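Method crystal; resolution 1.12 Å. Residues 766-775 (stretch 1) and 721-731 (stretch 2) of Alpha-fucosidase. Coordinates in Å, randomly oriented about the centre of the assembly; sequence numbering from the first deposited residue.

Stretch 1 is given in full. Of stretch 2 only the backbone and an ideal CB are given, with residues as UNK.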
# COMPACT_ATOMS: atom_id res chain seq x y z
N ILE A 766 5.49 -6.36 0.80
CA ILE A 766 5.80 -5.00 0.34
C ILE A 766 5.25 -3.91 1.26
O ILE A 766 5.73 -2.77 1.24
CB ILE A 766 5.32 -4.80 -1.12
CG1 ILE A 766 6.14 -3.71 -1.82
CG2 ILE A 766 3.81 -4.56 -1.18
CD1 ILE A 766 5.97 -3.70 -3.33
N ASP A 767 4.25 -4.26 2.07
CA ASP A 767 3.61 -3.29 2.95
C ASP A 767 4.61 -2.42 3.70
O ASP A 767 4.54 -1.19 3.63
CB ASP A 767 2.60 -3.96 3.91
CG ASP A 767 3.11 -5.26 4.54
OD1 ASP A 767 4.28 -5.36 4.95
OD2 ASP A 767 2.29 -6.19 4.66
N GLY A 768 5.59 -3.05 4.35
CA GLY A 768 6.59 -2.33 5.13
C GLY A 768 7.49 -1.42 4.33
O GLY A 768 8.01 -0.44 4.86
N ASN A 769 7.69 -1.72 3.04
CA ASN A 769 8.41 -0.79 2.16
C ASN A 769 7.64 0.52 2.04
O ASN A 769 8.21 1.62 2.18
CB ASN A 769 8.62 -1.39 0.77
CG ASN A 769 9.75 -2.40 0.72
OD1 ASN A 769 9.52 -3.59 0.50
ND2 ASN A 769 10.98 -1.93 0.91
N PHE A 770 6.34 0.41 1.78
CA PHE A 770 5.49 1.58 1.68
C PHE A 770 5.31 2.27 3.03
O PHE A 770 5.26 3.51 3.11
CB PHE A 770 4.14 1.19 1.07
CG PHE A 770 4.24 0.63 -0.33
CD1 PHE A 770 4.91 1.31 -1.33
CD2 PHE A 770 3.62 -0.58 -0.64
CE1 PHE A 770 4.98 0.81 -2.62
CE2 PHE A 770 3.67 -1.09 -1.93
CZ PHE A 770 4.36 -0.40 -2.92
N GLY A 771 5.25 1.48 4.10
CA GLY A 771 5.14 2.02 5.46
C GLY A 771 6.35 2.84 5.86
O GLY A 771 6.22 3.85 6.54
N ASN A 772 7.53 2.41 5.43
CA ASN A 772 8.76 3.15 5.69
C ASN A 772 8.70 4.55 5.05
O ASN A 772 8.93 5.56 5.73
CB ASN A 772 9.98 2.36 5.19
CG ASN A 772 11.27 3.11 5.39
OD1 ASN A 772 11.57 4.04 4.65
ND2 ASN A 772 12.03 2.72 6.40
N THR A 773 8.37 4.60 3.77
CA THR A 773 8.28 5.87 3.05
C THR A 773 7.28 6.79 3.73
O THR A 773 7.56 7.97 3.95
CB THR A 773 7.89 5.63 1.58
OG1 THR A 773 8.88 4.78 0.98
CG2 THR A 773 7.80 6.93 0.80
N SER A 774 6.12 6.25 4.11
CA SER A 774 5.12 7.04 4.80
C SER A 774 5.64 7.55 6.13
O SER A 774 5.43 8.72 6.48
CB SER A 774 3.85 6.23 5.03
OG SER A 774 2.89 6.99 5.74
N GLY A 775 6.33 6.69 6.88
CA GLY A 775 6.83 7.05 8.20
C GLY A 775 7.84 8.19 8.16
O GLY A 775 7.79 9.11 8.98
N UNK A 721 8.80 -6.50 12.42
CA UNK A 721 8.96 -6.75 11.00
C UNK A 721 7.68 -6.41 10.25
O UNK A 721 6.62 -6.23 10.86
CB UNK A 721 9.35 -8.21 10.75
N UNK A 722 7.80 -6.33 8.93
CA UNK A 722 6.65 -6.20 8.05
C UNK A 722 5.68 -5.11 8.43
O UNK A 722 6.09 -3.99 8.76
CB UNK A 722 5.90 -7.53 8.00
N UNK A 723 4.39 -5.43 8.41
CA UNK A 723 3.36 -4.43 8.67
C UNK A 723 3.47 -3.86 10.09
O UNK A 723 3.12 -2.71 10.33
CB UNK A 723 1.97 -5.04 8.46
N UNK A 724 3.95 -4.67 11.03
CA UNK A 724 3.99 -4.23 12.42
C UNK A 724 5.00 -3.11 12.62
O UNK A 724 4.70 -2.10 13.25
CB UNK A 724 4.32 -5.41 13.34
N UNK A 725 6.20 -3.27 12.07
CA UNK A 725 7.19 -2.20 12.16
C UNK A 725 6.74 -0.97 11.35
O UNK A 725 6.92 0.16 11.80
CB UNK A 725 8.55 -2.70 11.66
N UNK A 726 6.14 -1.19 10.19
CA UNK A 726 5.59 -0.08 9.39
C UNK A 726 4.57 0.73 10.17
O UNK A 726 4.63 1.96 10.19
CB UNK A 726 4.94 -0.61 8.11
N UNK A 727 3.64 0.04 10.82
CA UNK A 727 2.64 0.71 11.64
C UNK A 727 3.27 1.47 12.81
O UNK A 727 2.89 2.61 13.11
CB UNK A 727 1.63 -0.31 12.17
N UNK A 728 4.23 0.84 13.47
CA UNK A 728 4.86 1.45 14.63
C UNK A 728 5.63 2.72 14.28
O UNK A 728 5.55 3.71 15.01
CB UNK A 728 5.80 0.44 15.30
N UNK A 729 6.36 2.71 13.17
CA UNK A 729 7.06 3.92 12.71
C UNK A 729 6.07 5.08 12.52
O UNK A 729 6.28 6.18 13.05
CB UNK A 729 7.80 3.64 11.40
N UNK A 730 5.00 4.83 11.78
CA UNK A 730 4.01 5.88 11.52
C UNK A 730 3.29 6.36 12.77
O UNK A 730 3.04 7.56 12.93
CB UNK A 730 2.98 5.38 10.51
N UNK A 731 2.97 5.43 13.66
CA UNK A 731 2.29 5.75 14.91
C UNK A 731 3.16 6.62 15.80
O UNK A 731 2.71 7.65 16.31
CB UNK A 731 1.90 4.47 15.65

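The two helices run nearly parallel, their axes inclined by 11° and only 8.0 Å apart at closest approach, a spacing made possible on the side of stretch 1 by Gly768, Gly771 and Gly775, whose CA atoms line the contact.

At position 721, the CA-to-CB bond is out of reach of stretch 1, so the partner helix sets no preference. The residue is Thr721, whose backbone O accepts a hydrogen bond from the backbone N of the residue at 725.

Position 722 is more restrictive. Its phi of 50° and psi of -135° favour glycine by themselves, although an ideal CB would still lie 4.1 Å from Asp767 OD1. Gly722 meets this demand, and its CA sits 4.8 Å from Gly768 CA.

At 723 the CB points sideways, near the carboxylate of Asp767, and many side chains could leave along this flank. The residue is Trp723; its CB packs 4.0 Å from Asp767 OD2 while the indole leads away. The backbone Trp723 N lies 3.5 Å from Asp767 OD1 at a poor angle for a direct hydrogen bond, and a water bridges them instead, accepting from Trp723 N (2.9 Å) and donating to Asp767 OD1 (2.8 Å).

Positions 724 and 725 find nothing of stretch 1 within 5.5 Å of an ideal CB, leaving the choice open. They are Ala724 and Ile725, the latter with its end leading away.

At 726 the CB would point straight at the partner, 3.7 Å from Gly771 CA and 3.8 Å from Gly768 CA. Glycine or alanine would suit such a narrow space. Gly726 is found, with its CA 4.5 Å from Gly771 CA.

Positions 727 and 728 are unconstrained by stretch 1; they hold Gln727 and Arg728.

Position 729 points toward the partner, with its ideal CB 4.8 Å from Gly775 CA. The bare glycine surface suits an aliphatic side chain of moderate size. Ile729 places CG2 3.7 Å from Gly775 CA; an ideal CB on Gly775 would clash with that methyl at 2.4 Å.

At 730 the CB points sideways, but Ser774 OG and Gly771 O are close enough for a polar side chain to reach, and a group offering both donor and acceptor would serve best. Asn730 does so: its OD1 accepts from Ser774 OG (2.8 Å), and its ND2 donates to Gly771 O (3.0 Å) and, within its own helix, to Gly726 O (2.9 Å). The amide thus ties the two backbones together.

Position 731 is out of reach. Ser731 turns its OG back to Gln727 O, donating a hydrogen bond of 2.8 Å.

Stretch 2 721-731: TGWAIGQRINS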
# COMPACT_ATOMS: atom_id res chain seq x y z
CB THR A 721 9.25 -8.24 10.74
OG1 THR A 721 8.17 -9.02 11.27
CG2 THR A 721 10.57 -8.68 11.39
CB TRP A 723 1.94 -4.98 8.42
CG TRP A 723 1.58 -6.14 9.30
CD1 TRP A 723 1.66 -7.46 8.97
CD2 TRP A 723 1.09 -6.09 10.65
NE1 TRP A 723 1.27 -8.23 10.04
CE2 TRP A 723 0.92 -7.41 11.08
CE3 TRP A 723 0.80 -5.04 11.53
CZ2 TRP A 723 0.46 -7.73 12.36
CZ3 TRP A 723 0.35 -5.35 12.81
CH2 TRP A 723 0.18 -6.69 13.20
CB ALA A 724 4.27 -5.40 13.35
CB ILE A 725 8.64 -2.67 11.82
CG1 ILE A 725 9.67 -1.66 12.34
CG2 ILE A 725 8.83 -2.94 10.34
CD1 ILE A 725 9.70 -1.54 13.84
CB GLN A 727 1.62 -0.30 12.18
CG GLN A 727 0.57 0.34 13.07
CD GLN A 727 -0.36 -0.66 13.70
OE1 GLN A 727 -0.10 -1.87 13.70
NE2 GLN A 727 -1.46 -0.16 14.26
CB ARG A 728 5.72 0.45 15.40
CG ARG A 728 4.88 -0.60 16.09
CD ARG A 728 5.70 -1.72 16.67
NE ARG A 728 4.84 -2.85 17.04
CZ ARG A 728 5.22 -3.82 17.86
NH1 ARG A 728 6.42 -3.81 18.42
NH2 ARG A 728 4.38 -4.81 18.13
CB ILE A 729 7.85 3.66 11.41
CG1 ILE A 729 8.99 2.66 11.67
CG2 ILE A 729 8.43 4.96 10.85
CD1 ILE A 729 9.56 2.05 10.40
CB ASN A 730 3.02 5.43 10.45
CG ASN A 730 3.60 5.48 9.06
OD1 ASN A 730 3.53 6.51 8.38
ND2 ASN A 730 4.20 4.37 8.63
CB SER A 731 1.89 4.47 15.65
OG SER A 731 1.00 3.69 14.87
O HOH W 1 4.19 -7.68 6.60
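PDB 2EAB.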